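Local coordinates for putative mannose-1-phosphate guanylyl transferase (Thermus thermophilus, PDB 2CU2), which probably catalyses transfer of the guanylyl group of GTP to mannose 1-phosphate, giving GDP-mannose and pyrophosphate, at residues L316-P319 against K320-R324; D254-N258 against W259-E263; V291-R295 against G296-T300; V308-G312 against D313-V317; E22-K26 against P27-L31. All blocks are in the same frame, centred on the assembly; numbering follows the deposited sequence.

Interaction 1 of 5, residues L316-P319 against K320-R324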
# COMPACT_ATOMS: atom_id res chain seq x y z
N LEU A 316 3.70 -3.45 0.26
CA LEU A 316 4.34 -3.99 1.45
C LEU A 316 4.19 -3.01 2.60
O LEU A 316 4.34 -1.80 2.42
CB LEU A 316 5.83 -4.23 1.19
CG LEU A 316 6.70 -4.42 2.43
CD1 LEU A 316 6.31 -5.70 3.13
CD2 LEU A 316 8.18 -4.46 2.03
N VAL A 317 3.90 -3.53 3.79
CA VAL A 317 3.81 -2.70 4.98
C VAL A 317 4.48 -3.49 6.10
O VAL A 317 4.00 -4.55 6.48
CB VAL A 317 2.35 -2.39 5.37
CG1 VAL A 317 2.33 -1.59 6.68
CG2 VAL A 317 1.67 -1.60 4.27
N VAL A 318 5.60 -2.98 6.61
CA VAL A 318 6.36 -3.64 7.67
C VAL A 318 7.15 -2.63 8.49
O VAL A 318 7.67 -1.67 7.94
CB VAL A 318 7.35 -4.68 7.06
CG1 VAL A 318 8.30 -3.98 6.09
CG2 VAL A 318 8.16 -5.37 8.17
N PRO A 319 7.24 -2.82 9.82
CA PRO A 319 8.08 -1.90 10.59
C PRO A 319 9.53 -1.99 10.13
O PRO A 319 10.07 -3.06 9.87
CB PRO A 319 8.00 -2.29 12.06
CG PRO A 319 6.83 -3.23 12.24
CD PRO A 319 6.60 -3.75 10.74
N LYS A 320 10.16 -0.81 10.01
CA LYS A 320 11.46 -0.80 9.38
C LYS A 320 12.49 -1.66 10.12
O LYS A 320 13.47 -2.12 9.55
CB LYS A 320 11.94 0.63 9.21
CG LYS A 320 12.16 1.38 10.52
CD LYS A 320 12.41 2.86 10.28
CE LYS A 320 12.92 3.58 11.53
NZ LYS A 320 12.73 5.03 11.36
N ASP A 321 12.26 -1.87 11.44
CA ASP A 321 13.21 -2.71 12.17
C ASP A 321 13.12 -4.19 11.77
O ASP A 321 14.03 -4.97 12.02
CB ASP A 321 13.03 -2.52 13.68
CG ASP A 321 11.61 -2.86 14.13
OD1 ASP A 321 10.94 -3.57 13.38
OD2 ASP A 321 11.24 -2.49 15.24
N TRP A 322 11.98 -4.56 11.15
CA TRP A 322 11.83 -5.95 10.73
C TRP A 322 12.04 -6.11 9.22
O TRP A 322 11.59 -7.08 8.60
CB TRP A 322 10.42 -6.41 11.11
CG TRP A 322 10.42 -7.84 11.51
CD1 TRP A 322 11.50 -8.56 12.07
CD2 TRP A 322 9.30 -8.75 11.44
NE1 TRP A 322 11.16 -9.85 12.36
CE2 TRP A 322 9.74 -9.99 11.96
CE3 TRP A 322 7.98 -8.62 10.98
CZ2 TRP A 322 8.86 -11.07 12.01
CZ3 TRP A 322 7.11 -9.70 11.04
CH2 TRP A 322 7.56 -10.93 11.55
N ALA A 323 12.74 -5.16 8.61
CA ALA A 323 12.98 -5.16 7.17
C ALA A 323 13.55 -6.47 6.60
O ALA A 323 13.21 -6.87 5.49
CB ALA A 323 13.91 -3.99 6.80
N ARG A 324 14.40 -7.15 7.36
CA ARG A 324 14.99 -8.40 6.89
C ARG A 324 13.94 -9.48 6.61
O ARG A 324 14.09 -10.29 5.69
CB ARG A 324 16.00 -8.91 7.92
CG ARG A 324 16.77 -10.16 7.50
CD ARG A 324 17.80 -10.53 8.56
NE ARG A 324 18.50 -11.78 8.26
CZ ARG A 324 19.35 -11.95 7.25
NH1 ARG A 324 19.62 -10.94 6.43
NH2 ARG A 324 19.94 -13.12 7.06
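Pro319 and Trp322 form a backbone-closed 3-10 turn that ends strand 314-319 in the beta-helix-like part of the chain, and Val318 and Trp322 add a small apolar contact beside it. The evidence for the turn is the bond from Trp322 N to Pro319 O, 2.7 Å long with an angle of 151° at the hydrogen. The amide does not lie in the plane of the carbonyl but stands 44° out of it. A second, longer step follows, Ala323 N donating to Lys320 O at 3.3 Å, so the 3-10 path continues.

Among the side chains, Val318 places CG2 opposite its own backbone N, which swings that methyl toward the turn, where Val318 CG2 meets Trp322 CB at 3.9 Å. The two side chains cross at about a right angle. Of the tryptophan side chain it is CB that touches the strand: Trp322 CB also lies 3.6 Å from Pro319 O, while the indole leads away from the strand; Trp322 packs on Gly302 of the second subunit. Asp321 bends back, its OD1 coming within 3.5 Å of Pro319 CB. Lys320 instead runs away as an extended chain, its NZ bonded to Gly288 O and salt-bridged to Glu263.

The strand being ended is hydrogen-bonded to strand 306-311 on one side, while Leu316 and Val317 pair in parallel with a strand of the second subunit, whose Leu301 packs on Val318 and Pro319; the turn then leads on to helix 327-334.

Interaction 2 of 5, residues D254-N258 against W259-E263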
# COMPACT_ATOMS: atom_id res chain seq x y z
N ASP A 254 26.58 2.04 1.56
CA ASP A 254 25.64 1.06 2.09
C ASP A 254 25.41 -0.06 1.08
O ASP A 254 25.39 0.15 -0.12
CB ASP A 254 24.31 1.78 2.37
CG ASP A 254 23.59 1.08 3.52
OD1 ASP A 254 23.10 -0.03 3.29
OD2 ASP A 254 23.51 1.65 4.60
N ASP A 255 25.28 -1.30 1.59
CA ASP A 255 25.06 -2.40 0.66
C ASP A 255 23.61 -2.44 0.14
O ASP A 255 23.28 -3.16 -0.79
CB ASP A 255 25.45 -3.72 1.35
CG ASP A 255 24.35 -4.21 2.28
OD1 ASP A 255 24.25 -5.42 2.46
OD2 ASP A 255 23.63 -3.38 2.84
N VAL A 256 22.75 -1.63 0.79
CA VAL A 256 21.34 -1.59 0.41
C VAL A 256 20.67 -2.96 0.47
O VAL A 256 19.99 -3.40 -0.45
CB VAL A 256 21.21 -1.01 -1.00
CG1 VAL A 256 19.76 -0.62 -1.26
CG2 VAL A 256 22.10 0.22 -1.14
N GLY A 257 20.91 -3.67 1.60
CA GLY A 257 20.43 -5.05 1.71
C GLY A 257 18.92 -5.12 1.93
O GLY A 257 18.24 -6.06 1.53
N ASN A 258 18.33 -4.14 2.61
CA ASN A 258 16.89 -4.15 2.85
C ASN A 258 16.29 -2.73 2.80
O ASN A 258 17.00 -1.74 2.66
CB ASN A 258 16.63 -4.78 4.22
CG ASN A 258 17.24 -3.91 5.29
OD1 ASN A 258 17.05 -2.70 5.33
ND2 ASN A 258 18.00 -4.57 6.18
N TRP A 259 14.95 -2.68 2.88
CA TRP A 259 14.26 -1.41 2.72
C TRP A 259 14.76 -0.34 3.71
O TRP A 259 14.73 0.85 3.44
CB TRP A 259 12.76 -1.64 2.93
CG TRP A 259 12.15 -2.20 1.70
CD1 TRP A 259 11.63 -3.50 1.53
CD2 TRP A 259 11.94 -1.50 0.45
NE1 TRP A 259 11.10 -3.69 0.29
CE2 TRP A 259 11.30 -2.41 -0.43
CE3 TRP A 259 12.25 -0.22 -0.00
CZ2 TRP A 259 10.96 -2.01 -1.71
CZ3 TRP A 259 11.92 0.17 -1.29
CH2 TRP A 259 11.27 -0.73 -2.15
N ARG A 260 15.17 -0.80 4.90
CA ARG A 260 15.64 0.15 5.90
C ARG A 260 16.89 0.90 5.43
O ARG A 260 17.22 1.97 5.90
CB ARG A 260 15.95 -0.62 7.19
CG ARG A 260 15.57 0.17 8.44
CD ARG A 260 16.79 0.54 9.29
NE ARG A 260 16.62 1.86 9.89
CZ ARG A 260 16.39 1.91 11.22
NH1 ARG A 260 16.33 0.79 11.92
NH2 ARG A 260 16.21 3.09 11.82
N ALA A 261 17.61 0.26 4.49
CA ALA A 261 18.84 0.88 3.98
C ALA A 261 18.56 2.24 3.35
O ALA A 261 19.42 3.12 3.27
CB ALA A 261 19.45 -0.06 2.95
N LEU A 262 17.33 2.39 2.84
CA LEU A 262 16.96 3.66 2.22
C LEU A 262 17.10 4.82 3.21
O LEU A 262 17.51 5.92 2.87
CB LEU A 262 15.51 3.55 1.74
CG LEU A 262 15.41 3.08 0.29
CD1 LEU A 262 15.86 1.62 0.11
CD2 LEU A 262 13.99 3.15 -0.27
N GLU A 263 16.71 4.54 4.45
CA GLU A 263 16.79 5.57 5.47
C GLU A 263 18.26 5.89 5.77
O GLU A 263 18.65 7.05 5.83
CB GLU A 263 16.09 5.10 6.74
CG GLU A 263 16.24 6.04 7.92
CD GLU A 263 15.41 5.59 9.11
OE1 GLU A 263 14.17 5.52 8.99
OE2 GLU A 263 16.01 5.30 10.16
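Asn258 bends over the backbone of Arg260 and Ala261, while Ala261 presses its methyl into the preceding loop; this inner side is the tightly packed part of the contact. Ala261 CB lies 3.5 Å from Val256 CA and 3.7 Å from Asp254 OD1. That oxygen is already engaged: with the lone pair that faces away from OD2, Asp254 OD1 accepts from Val256 N at 3.0 Å, closing an Asx turn, and it is salt-bridged to Arg264. With an alanine in place of Asp254, Val256 N would probably lose its acceptor and Arg264 a carboxylate mate, leaving the loop under Ala261 freer to shift.

Asn258 CG sits between its own backbone N and carbonyl carbon (chi1 64°), which turns OD1 over the amides that follow. Asn258 OD1 receives two weak bonds, from Arg260 N at 2.7 Å with a strongly bent angle of 115°, and from Ala261 N at 3.1 Å. The firmer bond is Ala261 N to Asn258 O, 2.8 Å, closing a type I turn.

The looser side is partly exposed. There Arg260 runs beside Asn258 and then bends away, so that Arg260 NH2 meets Glu263 OE2 at 2.8 Å; the oxygen lies at the edge of the guanidinium, nearly in its plane, but is itself approached from above the carboxylate plane.

Bonds from an asparagine side chain to backbone amides two and three residues ahead are capping bonds, here at the turn that leads into helix 261-266 of the nucleotidyltransferase domain.

Interaction 3 of 5, residues V291-R295 against G296-T300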
# COMPACT_ATOMS: atom_id res chain seq x y z
N VAL A 291 9.10 5.30 2.59
CA VAL A 291 8.05 5.11 1.59
C VAL A 291 8.57 5.00 0.16
O VAL A 291 9.36 5.83 -0.29
CB VAL A 291 7.06 6.30 1.63
CG1 VAL A 291 6.01 6.13 0.55
CG2 VAL A 291 6.43 6.42 3.01
N TYR A 292 8.12 3.97 -0.54
CA TYR A 292 8.48 3.80 -1.93
C TYR A 292 7.18 3.76 -2.71
O TYR A 292 6.34 2.90 -2.48
CB TYR A 292 9.26 2.51 -2.19
CG TYR A 292 9.82 2.46 -3.59
CD1 TYR A 292 11.16 2.79 -3.83
CD2 TYR A 292 9.00 2.17 -4.69
CE1 TYR A 292 11.66 2.84 -5.13
CE2 TYR A 292 9.50 2.22 -6.00
CZ TYR A 292 10.84 2.55 -6.21
OH TYR A 292 11.35 2.60 -7.48
N ALA A 293 7.01 4.70 -3.64
CA ALA A 293 5.86 4.74 -4.52
C ALA A 293 6.29 4.87 -5.98
O ALA A 293 6.72 5.92 -6.45
CB ALA A 293 5.00 5.94 -4.12
N ASP A 294 6.23 3.73 -6.69
CA ASP A 294 6.57 3.75 -8.11
C ASP A 294 5.66 4.71 -8.90
O ASP A 294 6.07 5.35 -9.86
CB ASP A 294 6.44 2.33 -8.66
CG ASP A 294 4.99 2.06 -9.02
OD1 ASP A 294 4.11 2.49 -8.27
OD2 ASP A 294 4.74 1.43 -10.05
N ARG A 295 4.38 4.75 -8.49
CA ARG A 295 3.40 5.58 -9.17
C ARG A 295 2.21 5.90 -8.26
O ARG A 295 2.17 5.54 -7.09
CB ARG A 295 2.92 4.82 -10.41
CG ARG A 295 2.53 5.77 -11.54
CD ARG A 295 1.39 5.21 -12.40
NE ARG A 295 1.61 5.51 -13.81
CZ ARG A 295 1.02 6.60 -14.32
NH1 ARG A 295 0.26 7.36 -13.55
NH2 ARG A 295 1.20 6.92 -15.60
N GLY A 296 1.24 6.63 -8.83
CA GLY A 296 0.07 7.01 -8.06
C GLY A 296 0.46 7.72 -6.76
O GLY A 296 1.36 8.55 -6.72
N VAL A 297 -0.30 7.43 -5.68
CA VAL A 297 -0.08 8.12 -4.42
C VAL A 297 -0.04 7.14 -3.24
O VAL A 297 -0.66 6.08 -3.25
CB VAL A 297 -1.23 9.11 -4.22
CG1 VAL A 297 -1.16 9.72 -2.82
CG2 VAL A 297 -1.14 10.22 -5.26
N VAL A 298 0.75 7.51 -2.22
CA VAL A 298 0.79 6.70 -1.01
C VAL A 298 0.48 7.54 0.23
O VAL A 298 1.16 8.50 0.55
CB VAL A 298 2.18 6.08 -0.89
CG1 VAL A 298 2.34 5.44 0.49
CG2 VAL A 298 2.38 5.02 -1.96
N ALA A 299 -0.63 7.33 0.92
CA ALA A 299 -0.99 8.21 2.02
C ALA A 299 -0.83 7.47 3.34
O ALA A 299 -1.32 6.35 3.50
CB ALA A 299 -2.42 8.71 1.86
N THR A 300 -0.12 8.10 4.26
CA THR A 300 0.09 7.52 5.57
C THR A 300 -0.51 8.51 6.56
O THR A 300 -0.34 9.73 6.42
CB THR A 300 1.58 7.28 5.85
OG1 THR A 300 2.30 8.52 5.79
CG2 THR A 300 2.15 6.34 4.80
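Thr300 OG1 is gripped by two groups, NE2 of His281 and OG1 of Thr286, at the far end of a strand whose Val298 packs against Val291 and Ala293. The contact across the bend itself is apolar. Val298 straddles the two partners with its two methyls. Val298 CG1, opposite the backbone N (chi1 170°), meets Val291 CG1 at 3.7 Å; Val298 CG2, lying beside that N, reaches Ala293 CB at 3.5 Å. The valines slide past one another in opposite directions, consistent with chain directions 162° apart.

Despite this antiparallel course, the two strands are not sheet neighbours: the nearest facing CA atoms, those of Ala293 and Val298, are 6.5 Å apart. Strand 290-293 belongs to a four-stranded mixed sheet and strand 297-301 pairs in parallel with 280-284, so the chain turns a corner from one sheet to another with the valines between them, consistent with the beta-helix domain of mannose-phosphate isomerase/GMP-like proteins.

The corner is Arg295-Gly296. Gly296 has a positive phi of 54°, and a CB there would come tight against Arg295 O. The Arg295 chain bends at chi2 and chi3 on the exposed side, and the residue packs on Asp313 of the second subunit. Val298 is also covered by Val308 of strand 306-311, and residues 297 to 300 pair in parallel with a strand of the second subunit.

Interaction 4 of 5, residues V308-G312 against D313-V317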
# COMPACT_ATOMS: atom_id res chain seq x y z
N VAL A 308 6.51 1.38 3.79
CA VAL A 308 5.33 1.17 2.96
C VAL A 308 5.90 1.26 1.56
O VAL A 308 6.37 2.32 1.14
CB VAL A 308 4.29 2.29 3.16
CG1 VAL A 308 3.01 1.94 2.37
CG2 VAL A 308 3.97 2.45 4.63
N ALA A 309 5.89 0.14 0.83
CA ALA A 309 6.45 0.10 -0.51
C ALA A 309 5.45 -0.40 -1.53
O ALA A 309 4.95 -1.52 -1.43
CB ALA A 309 7.70 -0.79 -0.53
N LYS A 310 5.17 0.44 -2.52
CA LYS A 310 4.19 0.11 -3.55
C LYS A 310 4.84 0.10 -4.94
O LYS A 310 5.41 1.07 -5.40
CB LYS A 310 3.08 1.16 -3.51
CG LYS A 310 2.06 0.97 -4.63
CD LYS A 310 1.83 2.27 -5.42
CE LYS A 310 0.92 2.06 -6.63
NZ LYS A 310 1.65 1.35 -7.68
N VAL A 311 4.72 -1.04 -5.62
CA VAL A 311 5.23 -1.17 -6.98
C VAL A 311 4.16 -1.94 -7.75
O VAL A 311 3.85 -3.09 -7.42
CB VAL A 311 6.57 -1.95 -7.03
CG1 VAL A 311 7.04 -2.06 -8.50
CG2 VAL A 311 7.62 -1.23 -6.19
N GLY A 312 3.59 -1.31 -8.77
CA GLY A 312 2.54 -1.96 -9.53
C GLY A 312 1.36 -2.25 -8.62
O GLY A 312 0.91 -1.37 -7.88
N ASP A 313 0.86 -3.48 -8.66
CA ASP A 313 -0.27 -3.85 -7.83
C ASP A 313 0.15 -4.64 -6.59
O ASP A 313 -0.60 -5.47 -6.08
CB ASP A 313 -1.27 -4.67 -8.65
CG ASP A 313 -1.90 -3.85 -9.76
OD1 ASP A 313 -2.51 -2.80 -9.47
OD2 ASP A 313 -1.77 -4.25 -10.93
N GLU A 314 1.36 -4.37 -6.11
CA GLU A 314 1.85 -5.04 -4.91
C GLU A 314 2.26 -4.00 -3.88
O GLU A 314 2.93 -3.02 -4.20
CB GLU A 314 3.03 -5.95 -5.26
CG GLU A 314 2.67 -7.04 -6.25
CD GLU A 314 3.68 -8.17 -6.29
OE1 GLU A 314 4.86 -7.90 -6.60
OE2 GLU A 314 3.30 -9.32 -6.02
N VAL A 315 1.83 -4.22 -2.64
CA VAL A 315 2.14 -3.31 -1.56
C VAL A 315 2.69 -4.04 -0.34
O VAL A 315 2.19 -5.10 0.04
CB VAL A 315 0.90 -2.49 -1.13
CG1 VAL A 315 1.25 -1.62 0.06
CG2 VAL A 315 0.42 -1.63 -2.28
N LEU A 316 3.70 -3.45 0.26
CA LEU A 316 4.34 -3.99 1.45
C LEU A 316 4.19 -3.01 2.60
O LEU A 316 4.34 -1.80 2.42
CB LEU A 316 5.83 -4.23 1.19
CG LEU A 316 6.70 -4.42 2.43
CD1 LEU A 316 6.31 -5.70 3.13
CD2 LEU A 316 8.18 -4.46 2.03
N VAL A 317 3.90 -3.53 3.79
CA VAL A 317 3.81 -2.70 4.98
C VAL A 317 4.48 -3.49 6.10
O VAL A 317 4.00 -4.55 6.48
CB VAL A 317 2.35 -2.39 5.37
CG1 VAL A 317 2.33 -1.59 6.68
CG2 VAL A 317 1.67 -1.60 4.27
O HOH W 1 4.48 -5.59 -8.51
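Lys310 and Val315 face each other across a hairpin, and the lysine can be traced atom by atom. Lys310 CB lies 4.0 Å from Val315 CG2. Held opposite the backbone N, Lys310 CG touches the same Val315 CG2 at 3.9 Å and lies near Glu314 O. CD leans on the carbonyl oxygen of Arg295, the chain having bent at chi2 (-128°). Beyond CE a second bend, at chi4, turns Lys310 NZ to Gly312 O, 2.8 Å away, in the carbonyl plane and on a lone pair. NZ is also salt-bridged to Asp294 and to Asp313 of the second subunit, so one ammonium holds the turn, a neighbouring strand end and the dimer partner.

The motif is a beta hairpin with a two-residue loop, a type II' turn, with Gly312 (phi 63°) and Asp313 at its corners. Four backbone bonds zip it together: at the hydrogen-bonded pair Ala309-Leu316 both run 2.9 Å, N to O. Beside the turn, Val311 N to Glu314 O measures 3.0 Å, and the return bond from Glu314 N comes from above the carbonyl plane of Val311. A water donates to Val311 O at 2.8 Å and also to Glu314 OE1, bracing that side chain.

A methionine in place of Lys310 would probably leave Asp294 of this chain, and Asp313 of the second subunit, without their shared positive mate and Gly312 O without this donor. Away from the turn, Val308 CG1 packs 4.2 Å from Val317 CG2, while Ala309 and Leu316 pack on Trp259.

Interaction 5 of 5, residues E22-K26 against P27-L31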
# COMPACT_ATOMS: atom_id res chain seq x y z
N GLU A 22 11.42 -11.36 -10.51
CA GLU A 22 12.13 -12.54 -11.01
C GLU A 22 13.10 -12.17 -12.13
O GLU A 22 14.26 -12.57 -12.15
CB GLU A 22 11.11 -13.57 -11.53
CG GLU A 22 11.46 -15.01 -11.11
CD GLU A 22 12.40 -15.62 -12.12
OE1 GLU A 22 13.54 -15.17 -12.20
OE2 GLU A 22 12.02 -16.59 -12.77
N ASP A 23 12.61 -11.37 -13.07
CA ASP A 23 13.45 -11.00 -14.20
C ASP A 23 14.13 -9.65 -13.96
O ASP A 23 14.67 -9.02 -14.86
CB ASP A 23 12.57 -10.93 -15.45
CG ASP A 23 11.47 -9.90 -15.24
OD1 ASP A 23 11.45 -9.29 -14.16
OD2 ASP A 23 10.66 -9.70 -16.14
N ARG A 24 14.05 -9.19 -12.70
CA ARG A 24 14.68 -7.93 -12.35
C ARG A 24 15.40 -8.03 -11.00
O ARG A 24 14.83 -7.79 -9.94
CB ARG A 24 13.58 -6.86 -12.28
CG ARG A 24 14.01 -5.55 -12.93
CD ARG A 24 14.08 -5.66 -14.46
NE ARG A 24 13.15 -4.72 -15.09
CZ ARG A 24 12.93 -4.86 -16.41
NH1 ARG A 24 13.55 -5.82 -17.08
NH2 ARG A 24 12.09 -4.03 -17.03
N PRO A 25 16.68 -8.43 -11.09
CA PRO A 25 17.54 -8.55 -9.91
C PRO A 25 17.84 -7.19 -9.29
O PRO A 25 17.55 -6.13 -9.84
CB PRO A 25 18.83 -9.24 -10.35
CG PRO A 25 18.66 -9.71 -11.79
CD PRO A 25 17.43 -8.81 -12.27
N LYS A 26 18.43 -7.24 -8.08
CA LYS A 26 18.61 -6.03 -7.28
C LYS A 26 19.26 -4.88 -8.07
O LYS A 26 18.84 -3.73 -8.01
CB LYS A 26 19.47 -6.38 -6.07
CG LYS A 26 20.03 -5.14 -5.37
CD LYS A 26 20.26 -5.36 -3.87
CE LYS A 26 21.28 -4.39 -3.28
NZ LYS A 26 21.88 -4.98 -2.08
N PRO A 27 20.35 -5.21 -8.79
CA PRO A 27 21.16 -4.20 -9.48
C PRO A 27 20.35 -3.40 -10.50
O PRO A 27 20.77 -2.36 -10.99
CB PRO A 27 22.31 -4.92 -10.17
CG PRO A 27 22.37 -6.35 -9.63
CD PRO A 27 20.89 -6.54 -9.04
N PHE A 28 19.18 -3.95 -10.88
CA PHE A 28 18.41 -3.31 -11.94
C PHE A 28 17.17 -2.57 -11.43
O PHE A 28 16.20 -2.35 -12.15
CB PHE A 28 18.04 -4.35 -12.99
CG PHE A 28 19.28 -5.05 -13.48
CD1 PHE A 28 20.02 -4.49 -14.50
CD2 PHE A 28 19.62 -6.29 -12.96
CE1 PHE A 28 21.12 -5.17 -15.02
CE2 PHE A 28 20.72 -6.97 -13.47
CZ PHE A 28 21.47 -6.42 -14.50
N LEU A 29 17.20 -2.21 -10.13
CA LEU A 29 16.05 -1.52 -9.55
C LEU A 29 16.20 0.00 -9.47
O LEU A 29 17.22 0.53 -9.04
CB LEU A 29 15.86 -2.12 -8.16
CG LEU A 29 15.72 -3.65 -8.21
CD1 LEU A 29 15.57 -4.27 -6.82
CD2 LEU A 29 14.50 -4.10 -9.01
N PRO A 30 15.17 0.75 -9.90
CA PRO A 30 15.21 2.21 -9.86
C PRO A 30 15.05 2.73 -8.44
O PRO A 30 13.96 2.78 -7.89
CB PRO A 30 14.07 2.73 -10.74
CG PRO A 30 13.03 1.63 -10.83
CD PRO A 30 13.90 0.33 -10.49
N LEU A 31 16.19 3.10 -7.82
CA LEU A 31 16.17 3.46 -6.41
C LEU A 31 16.49 4.94 -6.17
O LEU A 31 15.62 5.81 -6.21
CB LEU A 31 17.18 2.58 -5.68
CG LEU A 31 16.58 1.24 -5.23
CD1 LEU A 31 17.61 0.34 -4.55
CD2 LEU A 31 15.43 1.41 -4.24
O HOH W 2 19.21 -1.19 -8.30
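Pro25 and Phe28 meet through ring carbons, Pro25 CD lying 3.4 Å from Phe28 CD2, and the same two residues are tied through their backbones. Phe28 N donates to Pro25 O at 2.9 Å, the angle at the hydrogen being 158°. One residue on, Leu29 N donates to Lys26 O at 3.1 Å, giving two overlapping i to i+3 turns, residues 25-28 and 26-29. In both, the amide stands well above the carbonyl plane.

Around these bonds the side chains close in. Pro25 CB touches Pro27 CD at 3.6 Å, and Pro27 CB covers one face of the Phe28 ring, toward its rim. Leu29 sets CG beside its own backbone N (chi1 -55°), which brings Leu29 CG to 3.1 Å from Lys26 O, while its CD2 methyl lies near the Arg24 carbonyl. A water donates to Lys26 O at 2.6 Å and to Leu29 O at 2.7 Å, so Lys26 O is held by both an amide and a water.

Further out, Lys26 extends away from the turns; its NZ donates to Asp255 O and is salt-bridged to Asp109, tying this segment to the loop before helix 261-266. The Pro-Lys-Pro run matches the lysine-containing end of the sugar nucleotidyltransferase signature that follows the glycine-rich loop. The segment lies between strand 3-8 and helix 37-45: Phe28 packs on Leu38 of that helix and on Val65 and Ala66 of helix 63-66.

Interactions 2 and 5 are buried turns of the nucleotidyltransferase region, built on backbone carbonyls, a cap and prolines, and joined where Lys26 bonds to the carbonyl of Asp255 and, weakly, to that of Val256. Interactions 1, 3 and 4 belong to the beta-helix-like region and all touch the second subunit. Of these, interaction 4 is the buried hairpin, rich in backbone bonds; interaction 3 is a partly buried, apolar corner; interaction 1, also partly buried, ends the strand it shares with interaction 4. Trp259 of interaction 2 bridges the two regions, packing on Tyr292, Ala309 and Leu316. Charged ties run alongside: Lys320 to Glu263 between interactions 1 and 2, and Lys310 to Asp294 between 4 and 3.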